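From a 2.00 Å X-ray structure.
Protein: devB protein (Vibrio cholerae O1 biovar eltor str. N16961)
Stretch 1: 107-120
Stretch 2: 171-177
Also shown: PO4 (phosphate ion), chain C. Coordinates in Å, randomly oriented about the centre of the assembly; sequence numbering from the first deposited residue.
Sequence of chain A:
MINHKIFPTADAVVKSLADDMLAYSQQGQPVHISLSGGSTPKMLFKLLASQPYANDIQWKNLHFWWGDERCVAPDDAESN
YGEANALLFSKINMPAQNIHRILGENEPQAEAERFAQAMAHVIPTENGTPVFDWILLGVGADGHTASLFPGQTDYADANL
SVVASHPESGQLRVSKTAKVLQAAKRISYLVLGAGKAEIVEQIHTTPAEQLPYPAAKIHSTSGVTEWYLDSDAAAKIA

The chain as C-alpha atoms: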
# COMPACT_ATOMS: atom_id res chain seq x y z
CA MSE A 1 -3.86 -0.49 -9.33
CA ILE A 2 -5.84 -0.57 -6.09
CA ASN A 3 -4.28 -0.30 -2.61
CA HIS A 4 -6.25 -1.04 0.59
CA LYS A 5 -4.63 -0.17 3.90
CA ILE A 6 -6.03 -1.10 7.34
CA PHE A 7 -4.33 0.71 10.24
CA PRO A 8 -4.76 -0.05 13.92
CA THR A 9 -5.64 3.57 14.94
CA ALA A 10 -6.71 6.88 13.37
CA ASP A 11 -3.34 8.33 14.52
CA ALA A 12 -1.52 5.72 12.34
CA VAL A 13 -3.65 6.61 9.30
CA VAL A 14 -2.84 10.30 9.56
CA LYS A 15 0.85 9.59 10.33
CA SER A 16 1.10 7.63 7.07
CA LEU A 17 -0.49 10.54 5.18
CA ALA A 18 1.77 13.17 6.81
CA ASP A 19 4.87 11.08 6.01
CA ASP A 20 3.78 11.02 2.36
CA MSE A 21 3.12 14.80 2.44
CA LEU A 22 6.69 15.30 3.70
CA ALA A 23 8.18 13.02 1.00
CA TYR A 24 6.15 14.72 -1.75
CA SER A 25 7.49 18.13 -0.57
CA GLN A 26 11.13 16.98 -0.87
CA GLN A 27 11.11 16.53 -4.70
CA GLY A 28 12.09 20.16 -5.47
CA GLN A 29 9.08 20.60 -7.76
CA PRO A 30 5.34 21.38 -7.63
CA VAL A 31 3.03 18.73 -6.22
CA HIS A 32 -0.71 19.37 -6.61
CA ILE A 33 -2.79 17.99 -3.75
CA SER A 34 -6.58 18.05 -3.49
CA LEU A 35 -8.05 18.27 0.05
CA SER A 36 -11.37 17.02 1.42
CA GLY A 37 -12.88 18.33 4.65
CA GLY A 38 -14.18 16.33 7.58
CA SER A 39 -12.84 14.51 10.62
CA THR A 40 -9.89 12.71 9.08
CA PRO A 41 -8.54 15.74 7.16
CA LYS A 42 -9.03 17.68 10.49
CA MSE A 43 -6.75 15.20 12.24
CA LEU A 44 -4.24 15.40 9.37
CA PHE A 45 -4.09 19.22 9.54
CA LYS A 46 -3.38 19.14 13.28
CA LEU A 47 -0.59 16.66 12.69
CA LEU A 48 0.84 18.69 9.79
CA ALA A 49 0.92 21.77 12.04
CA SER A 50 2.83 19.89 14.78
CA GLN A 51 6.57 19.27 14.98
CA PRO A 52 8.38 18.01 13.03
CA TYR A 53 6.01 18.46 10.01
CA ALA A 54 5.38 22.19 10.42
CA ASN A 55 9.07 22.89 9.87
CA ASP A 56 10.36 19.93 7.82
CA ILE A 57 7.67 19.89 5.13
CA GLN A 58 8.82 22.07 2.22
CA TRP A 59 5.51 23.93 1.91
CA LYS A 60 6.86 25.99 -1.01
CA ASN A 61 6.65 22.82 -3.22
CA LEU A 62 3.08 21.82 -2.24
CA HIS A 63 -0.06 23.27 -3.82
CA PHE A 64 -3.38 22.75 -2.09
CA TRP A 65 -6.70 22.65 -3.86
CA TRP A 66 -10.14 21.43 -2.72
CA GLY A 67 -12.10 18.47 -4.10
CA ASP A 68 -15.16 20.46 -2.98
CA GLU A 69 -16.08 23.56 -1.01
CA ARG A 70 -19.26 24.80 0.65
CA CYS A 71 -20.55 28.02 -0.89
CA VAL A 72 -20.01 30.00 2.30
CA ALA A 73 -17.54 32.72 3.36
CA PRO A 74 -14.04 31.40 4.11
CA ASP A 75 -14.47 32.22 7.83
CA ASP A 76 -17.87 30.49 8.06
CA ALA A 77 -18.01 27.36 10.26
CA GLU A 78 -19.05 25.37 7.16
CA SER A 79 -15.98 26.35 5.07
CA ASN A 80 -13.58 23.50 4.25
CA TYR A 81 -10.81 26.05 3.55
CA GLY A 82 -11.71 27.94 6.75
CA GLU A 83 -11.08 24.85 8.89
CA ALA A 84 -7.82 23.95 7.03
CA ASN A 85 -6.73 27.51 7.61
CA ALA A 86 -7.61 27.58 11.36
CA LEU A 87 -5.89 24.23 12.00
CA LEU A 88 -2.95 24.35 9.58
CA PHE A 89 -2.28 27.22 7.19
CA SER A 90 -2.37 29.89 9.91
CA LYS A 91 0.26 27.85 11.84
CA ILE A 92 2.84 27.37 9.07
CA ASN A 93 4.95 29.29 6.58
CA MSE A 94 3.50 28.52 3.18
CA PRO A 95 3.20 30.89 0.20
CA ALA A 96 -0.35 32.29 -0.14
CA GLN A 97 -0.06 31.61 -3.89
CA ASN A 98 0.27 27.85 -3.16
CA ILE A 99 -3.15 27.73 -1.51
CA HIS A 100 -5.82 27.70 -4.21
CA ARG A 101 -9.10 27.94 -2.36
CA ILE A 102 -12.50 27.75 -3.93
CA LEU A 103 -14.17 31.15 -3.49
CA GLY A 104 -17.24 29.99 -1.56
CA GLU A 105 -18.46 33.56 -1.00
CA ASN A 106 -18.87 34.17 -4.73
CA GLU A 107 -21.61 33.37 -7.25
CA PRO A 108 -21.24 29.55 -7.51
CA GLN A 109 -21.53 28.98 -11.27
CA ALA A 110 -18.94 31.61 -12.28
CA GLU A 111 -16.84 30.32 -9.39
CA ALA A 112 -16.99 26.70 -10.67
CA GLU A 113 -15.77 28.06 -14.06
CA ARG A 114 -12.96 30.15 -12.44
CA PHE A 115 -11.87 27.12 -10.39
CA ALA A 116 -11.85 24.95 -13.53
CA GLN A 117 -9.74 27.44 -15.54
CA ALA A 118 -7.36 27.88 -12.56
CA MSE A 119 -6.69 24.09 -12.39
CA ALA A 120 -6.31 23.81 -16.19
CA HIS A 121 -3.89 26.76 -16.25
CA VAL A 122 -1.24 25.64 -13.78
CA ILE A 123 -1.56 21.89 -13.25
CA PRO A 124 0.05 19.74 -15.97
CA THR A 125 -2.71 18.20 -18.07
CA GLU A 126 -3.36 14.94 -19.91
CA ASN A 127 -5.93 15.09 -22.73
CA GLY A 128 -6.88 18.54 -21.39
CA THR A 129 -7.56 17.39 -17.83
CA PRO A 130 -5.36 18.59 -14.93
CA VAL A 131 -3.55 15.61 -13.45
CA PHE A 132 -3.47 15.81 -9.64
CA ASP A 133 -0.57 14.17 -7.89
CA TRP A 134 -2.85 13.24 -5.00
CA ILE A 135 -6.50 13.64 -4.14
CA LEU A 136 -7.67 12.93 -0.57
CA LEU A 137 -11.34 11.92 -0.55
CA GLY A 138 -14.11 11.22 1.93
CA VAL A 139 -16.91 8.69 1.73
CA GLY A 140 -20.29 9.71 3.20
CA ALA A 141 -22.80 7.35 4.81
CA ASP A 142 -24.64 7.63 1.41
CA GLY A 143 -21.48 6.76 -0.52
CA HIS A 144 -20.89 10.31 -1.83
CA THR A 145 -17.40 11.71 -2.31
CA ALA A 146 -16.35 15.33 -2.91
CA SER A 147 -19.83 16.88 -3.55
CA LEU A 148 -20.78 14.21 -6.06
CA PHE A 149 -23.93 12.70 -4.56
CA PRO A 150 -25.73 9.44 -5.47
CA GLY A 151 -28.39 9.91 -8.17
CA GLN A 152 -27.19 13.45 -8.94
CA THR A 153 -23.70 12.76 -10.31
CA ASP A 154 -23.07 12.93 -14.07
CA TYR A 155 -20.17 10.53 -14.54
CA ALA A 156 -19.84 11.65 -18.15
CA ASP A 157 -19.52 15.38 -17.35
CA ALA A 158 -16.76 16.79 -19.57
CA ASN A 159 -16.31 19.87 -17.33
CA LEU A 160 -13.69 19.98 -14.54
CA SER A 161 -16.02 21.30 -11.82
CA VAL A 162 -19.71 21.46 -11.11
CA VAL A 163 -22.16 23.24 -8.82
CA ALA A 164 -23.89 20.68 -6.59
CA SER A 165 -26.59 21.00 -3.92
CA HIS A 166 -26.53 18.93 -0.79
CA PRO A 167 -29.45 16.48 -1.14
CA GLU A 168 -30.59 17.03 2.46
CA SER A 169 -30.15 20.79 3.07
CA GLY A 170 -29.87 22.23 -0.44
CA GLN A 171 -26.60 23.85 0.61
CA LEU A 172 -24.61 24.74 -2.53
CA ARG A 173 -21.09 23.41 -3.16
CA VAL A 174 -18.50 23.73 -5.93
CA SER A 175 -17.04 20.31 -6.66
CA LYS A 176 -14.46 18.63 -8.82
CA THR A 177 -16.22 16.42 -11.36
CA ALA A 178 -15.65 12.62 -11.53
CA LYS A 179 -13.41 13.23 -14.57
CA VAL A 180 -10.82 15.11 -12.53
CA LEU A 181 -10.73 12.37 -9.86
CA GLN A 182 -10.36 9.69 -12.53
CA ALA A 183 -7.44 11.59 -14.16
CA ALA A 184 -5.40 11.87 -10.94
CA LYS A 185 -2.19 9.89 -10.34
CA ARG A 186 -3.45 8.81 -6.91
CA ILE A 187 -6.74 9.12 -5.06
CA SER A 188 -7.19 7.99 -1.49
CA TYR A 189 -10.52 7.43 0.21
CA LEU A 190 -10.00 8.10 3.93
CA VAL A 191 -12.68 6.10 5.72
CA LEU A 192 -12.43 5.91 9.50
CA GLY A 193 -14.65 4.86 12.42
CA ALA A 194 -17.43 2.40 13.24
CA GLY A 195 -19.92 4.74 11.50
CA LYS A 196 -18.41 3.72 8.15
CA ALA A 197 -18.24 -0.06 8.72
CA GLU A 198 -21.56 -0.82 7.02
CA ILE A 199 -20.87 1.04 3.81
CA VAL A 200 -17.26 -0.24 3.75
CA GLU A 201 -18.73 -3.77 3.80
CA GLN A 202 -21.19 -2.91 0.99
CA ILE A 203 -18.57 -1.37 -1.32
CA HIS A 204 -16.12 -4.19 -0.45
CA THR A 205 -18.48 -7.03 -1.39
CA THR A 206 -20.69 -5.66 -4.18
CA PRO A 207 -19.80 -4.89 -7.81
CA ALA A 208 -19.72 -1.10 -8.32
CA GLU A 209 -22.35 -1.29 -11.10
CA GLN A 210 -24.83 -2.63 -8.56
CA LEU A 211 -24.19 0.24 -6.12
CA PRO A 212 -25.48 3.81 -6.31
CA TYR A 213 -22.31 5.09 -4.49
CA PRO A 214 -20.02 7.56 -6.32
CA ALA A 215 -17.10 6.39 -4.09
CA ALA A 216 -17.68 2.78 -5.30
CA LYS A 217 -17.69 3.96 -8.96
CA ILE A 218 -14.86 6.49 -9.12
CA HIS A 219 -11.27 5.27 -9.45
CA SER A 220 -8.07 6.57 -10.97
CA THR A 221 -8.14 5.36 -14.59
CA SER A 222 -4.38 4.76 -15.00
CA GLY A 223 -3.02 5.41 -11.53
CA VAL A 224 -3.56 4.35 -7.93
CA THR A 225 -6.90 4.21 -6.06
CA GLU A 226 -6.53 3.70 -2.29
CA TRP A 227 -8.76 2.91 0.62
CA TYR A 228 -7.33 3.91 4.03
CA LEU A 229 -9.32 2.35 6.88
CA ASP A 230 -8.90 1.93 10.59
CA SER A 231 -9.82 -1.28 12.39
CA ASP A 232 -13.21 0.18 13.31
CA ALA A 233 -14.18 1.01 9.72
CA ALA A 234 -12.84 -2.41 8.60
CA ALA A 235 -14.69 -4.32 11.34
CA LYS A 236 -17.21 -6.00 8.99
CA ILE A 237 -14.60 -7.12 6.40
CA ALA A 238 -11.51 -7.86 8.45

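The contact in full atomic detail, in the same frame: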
# COMPACT_ATOMS: atom_id res chain seq x y z
N GLU A 107 -20.54 34.03 -6.48
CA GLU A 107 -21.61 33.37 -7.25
C GLU A 107 -21.10 31.99 -7.71
O GLU A 107 -20.04 31.89 -8.37
CB GLU A 107 -22.04 34.26 -8.43
CG GLU A 107 -23.32 33.81 -9.12
CD GLU A 107 -23.08 32.63 -10.07
OE1 GLU A 107 -22.19 32.75 -10.95
OE2 GLU A 107 -23.77 31.59 -9.93
N PRO A 108 -21.82 30.91 -7.34
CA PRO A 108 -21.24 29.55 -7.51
C PRO A 108 -20.93 29.12 -8.93
O PRO A 108 -19.92 28.47 -9.12
CB PRO A 108 -22.33 28.63 -6.93
CG PRO A 108 -23.05 29.52 -5.97
CD PRO A 108 -23.14 30.85 -6.69
N GLN A 109 -21.79 29.44 -9.90
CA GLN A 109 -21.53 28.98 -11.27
C GLN A 109 -20.26 29.61 -11.88
O GLN A 109 -19.43 28.91 -12.46
CB GLN A 109 -22.74 29.21 -12.18
CG GLN A 109 -22.56 28.61 -13.59
CD GLN A 109 -22.19 27.12 -13.57
OE1 GLN A 109 -22.82 26.31 -12.85
NE2 GLN A 109 -21.18 26.75 -14.40
N ALA A 110 -20.14 30.94 -11.77
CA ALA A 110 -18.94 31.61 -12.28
C ALA A 110 -17.72 31.18 -11.46
O ALA A 110 -16.60 31.10 -11.99
CB ALA A 110 -19.11 33.13 -12.27
N GLU A 111 -17.94 30.86 -10.19
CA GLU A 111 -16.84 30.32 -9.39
C GLU A 111 -16.41 28.91 -9.83
O GLU A 111 -15.21 28.66 -9.96
CB GLU A 111 -17.13 30.41 -7.88
CG GLU A 111 -16.08 29.70 -7.00
CD GLU A 111 -14.63 30.17 -7.23
OE1 GLU A 111 -14.39 31.24 -7.81
OE2 GLU A 111 -13.71 29.45 -6.81
N ALA A 112 -17.35 28.00 -10.09
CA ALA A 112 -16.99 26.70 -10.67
C ALA A 112 -16.14 26.87 -11.95
O ALA A 112 -15.15 26.14 -12.14
CB ALA A 112 -18.23 25.85 -10.98
N GLU A 113 -16.54 27.80 -12.84
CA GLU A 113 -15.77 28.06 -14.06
C GLU A 113 -14.38 28.64 -13.78
O GLU A 113 -13.41 28.23 -14.41
CB GLU A 113 -16.54 28.97 -15.02
CG GLU A 113 -17.85 28.33 -15.45
CD GLU A 113 -18.76 29.25 -16.26
OE1 GLU A 113 -18.32 30.32 -16.73
OE2 GLU A 113 -19.93 28.85 -16.42
N ARG A 114 -14.29 29.62 -12.87
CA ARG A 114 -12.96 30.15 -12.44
C ARG A 114 -12.05 29.05 -11.89
O ARG A 114 -10.87 28.93 -12.25
CB ARG A 114 -13.13 31.24 -11.38
CG ARG A 114 -11.86 32.07 -11.13
CD ARG A 114 -11.74 32.57 -9.67
NE ARG A 114 -11.81 31.47 -8.70
CZ ARG A 114 -10.79 30.65 -8.42
NH1 ARG A 114 -9.59 30.83 -9.02
NH2 ARG A 114 -10.96 29.66 -7.55
N PHE A 115 -12.60 28.25 -10.99
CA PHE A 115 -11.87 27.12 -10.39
C PHE A 115 -11.36 26.17 -11.48
O PHE A 115 -10.18 25.82 -11.50
CB PHE A 115 -12.83 26.44 -9.36
CG PHE A 115 -12.41 25.07 -8.87
CD1 PHE A 115 -11.12 24.85 -8.36
CD2 PHE A 115 -13.34 24.04 -8.79
CE1 PHE A 115 -10.78 23.57 -7.85
CE2 PHE A 115 -12.99 22.77 -8.30
CZ PHE A 115 -11.71 22.55 -7.83
N ALA A 116 -12.23 25.82 -12.44
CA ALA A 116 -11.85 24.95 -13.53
C ALA A 116 -10.67 25.52 -14.34
O ALA A 116 -9.72 24.80 -14.67
CB ALA A 116 -13.06 24.69 -14.47
N GLN A 117 -10.75 26.81 -14.68
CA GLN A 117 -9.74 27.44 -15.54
C GLN A 117 -8.43 27.51 -14.75
O GLN A 117 -7.37 27.31 -15.32
CB GLN A 117 -10.15 28.86 -15.94
CG GLN A 117 -11.43 28.97 -16.76
CD GLN A 117 -11.37 28.20 -18.09
OE1 GLN A 117 -11.63 26.98 -18.15
NE2 GLN A 117 -11.09 28.93 -19.17
N ALA A 118 -8.53 27.79 -13.43
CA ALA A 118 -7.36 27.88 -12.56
C ALA A 118 -6.59 26.53 -12.51
O ALA A 118 -5.34 26.50 -12.64
CB ALA A 118 -7.76 28.33 -11.12
N MSE A 119 -7.32 25.43 -12.38
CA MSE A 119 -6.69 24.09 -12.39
C MSE A 119 -6.05 23.80 -13.75
O MSE A 119 -4.89 23.36 -13.80
CB MSE A 119 -7.69 22.99 -12.05
CG MSE A 119 -8.14 22.99 -10.60
SE MSE A 119 -9.26 21.38 -10.36
CE MSE A 119 -10.93 22.02 -11.23
N ALA A 120 -6.80 24.06 -14.84
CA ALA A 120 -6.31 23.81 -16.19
C ALA A 120 -5.07 24.64 -16.51
O ALA A 120 -4.21 24.19 -17.30
CB ALA A 120 -7.41 24.09 -17.25
N GLN A 171 -27.79 23.01 0.53
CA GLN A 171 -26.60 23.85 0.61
C GLN A 171 -25.80 23.67 -0.68
O GLN A 171 -25.53 22.54 -1.09
CB GLN A 171 -25.74 23.44 1.80
CG GLN A 171 -24.43 24.26 1.92
CD GLN A 171 -23.44 23.59 2.84
OE1 GLN A 171 -23.07 22.42 2.65
NE2 GLN A 171 -23.05 24.31 3.89
N LEU A 172 -25.41 24.78 -1.30
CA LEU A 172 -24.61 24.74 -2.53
C LEU A 172 -23.14 24.48 -2.28
O LEU A 172 -22.58 24.99 -1.31
CB LEU A 172 -24.77 26.05 -3.31
CG LEU A 172 -26.20 26.30 -3.81
CD1 LEU A 172 -26.26 27.66 -4.44
CD2 LEU A 172 -26.67 25.18 -4.78
N ARG A 173 -22.53 23.67 -3.16
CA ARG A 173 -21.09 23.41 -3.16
C ARG A 173 -20.55 23.55 -4.57
O ARG A 173 -21.27 23.30 -5.54
CB ARG A 173 -20.80 21.95 -2.76
CG ARG A 173 -20.97 21.68 -1.23
CD ARG A 173 -22.26 20.98 -0.94
NE ARG A 173 -22.37 20.77 0.50
CZ ARG A 173 -21.83 19.74 1.17
NH1 ARG A 173 -21.17 18.79 0.52
NH2 ARG A 173 -21.97 19.65 2.49
N VAL A 174 -19.26 23.87 -4.67
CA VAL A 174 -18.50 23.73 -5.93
C VAL A 174 -17.66 22.47 -5.76
O VAL A 174 -17.01 22.29 -4.73
CB VAL A 174 -17.61 24.97 -6.18
CG1 VAL A 174 -16.65 24.73 -7.38
CG2 VAL A 174 -18.50 26.20 -6.41
N SER A 175 -17.72 21.58 -6.75
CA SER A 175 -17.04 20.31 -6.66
C SER A 175 -16.19 20.04 -7.87
O SER A 175 -16.55 20.44 -8.98
CB SER A 175 -18.06 19.18 -6.53
OG SER A 175 -17.44 17.93 -6.24
N LYS A 176 -15.08 19.33 -7.68
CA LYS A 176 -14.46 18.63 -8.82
C LYS A 176 -15.49 17.69 -9.43
O LYS A 176 -16.35 17.17 -8.70
CB LYS A 176 -13.28 17.78 -8.35
CG LYS A 176 -12.02 18.60 -8.03
CD LYS A 176 -10.82 17.62 -7.79
CE LYS A 176 -9.47 18.34 -7.59
NZ LYS A 176 -9.40 19.36 -6.50
N THR A 177 -15.40 17.45 -10.74
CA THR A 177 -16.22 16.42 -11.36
C THR A 177 -15.51 15.06 -11.26
O THR A 177 -14.30 15.01 -10.95
CB THR A 177 -16.45 16.70 -12.85
OG1 THR A 177 -15.18 16.85 -13.50
CG2 THR A 177 -17.31 17.97 -13.00
P PO4 C . -19.97 16.51 3.40
O1 PO4 C . -20.05 16.45 1.88
O2 PO4 C . -20.20 15.14 3.92
O3 PO4 C . -18.61 17.03 3.69
O4 PO4 C . -21.04 17.42 3.87

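Helix 108-120 lies along strand 172-176, the two running nearly parallel at 20° with axes 8.7 Å apart at closest approach. No hydrogen bond joins them, so the contact rests on side-chain packing. Glu-107 caps the helix: its OE2 accepts from Gln-109 N and its OE1 from Ala-110 N, both at 2.9 Å, satisfying amides that a helix's first turn leaves without backbone partners. Pro-108 suits that turn, where its lack of an amide hydrogen costs nothing, and its ring touches the more exposed Leu-172, with Pro-108 CG 4.0 Å from Leu-172 CD1. One turn on, Glu-111 lays its aliphatic CG 4.3 Å from Val-174 CG2, while its carboxylate forms a salt bridge with Arg-114 (OE1 to NE, 2.7 Å). Ala-112 marks the closest backbone register, with Ala-112 CA 5.8 Å from Val-174 CA; its small methyl packs at 4.1 Å, CB to Val-174 CG1. Phe-115 extends the apolar surface, its CD2 3.7 Å from Val-174 CG1, while Lys-176 CG approaches the ring edge, 4.0 Å from CZ. Met-119, present as selenomethionine, ends the row with SE 4.1 Å from Lys-176 CE, a contact with the lysine's aliphatic portion. Strand alternation turns Arg-173 away from the helix, where its NH1 and NH2 donate hydrogen bonds to phosphate O1 (2.9 Å) and O4 (2.8 Å), respectively.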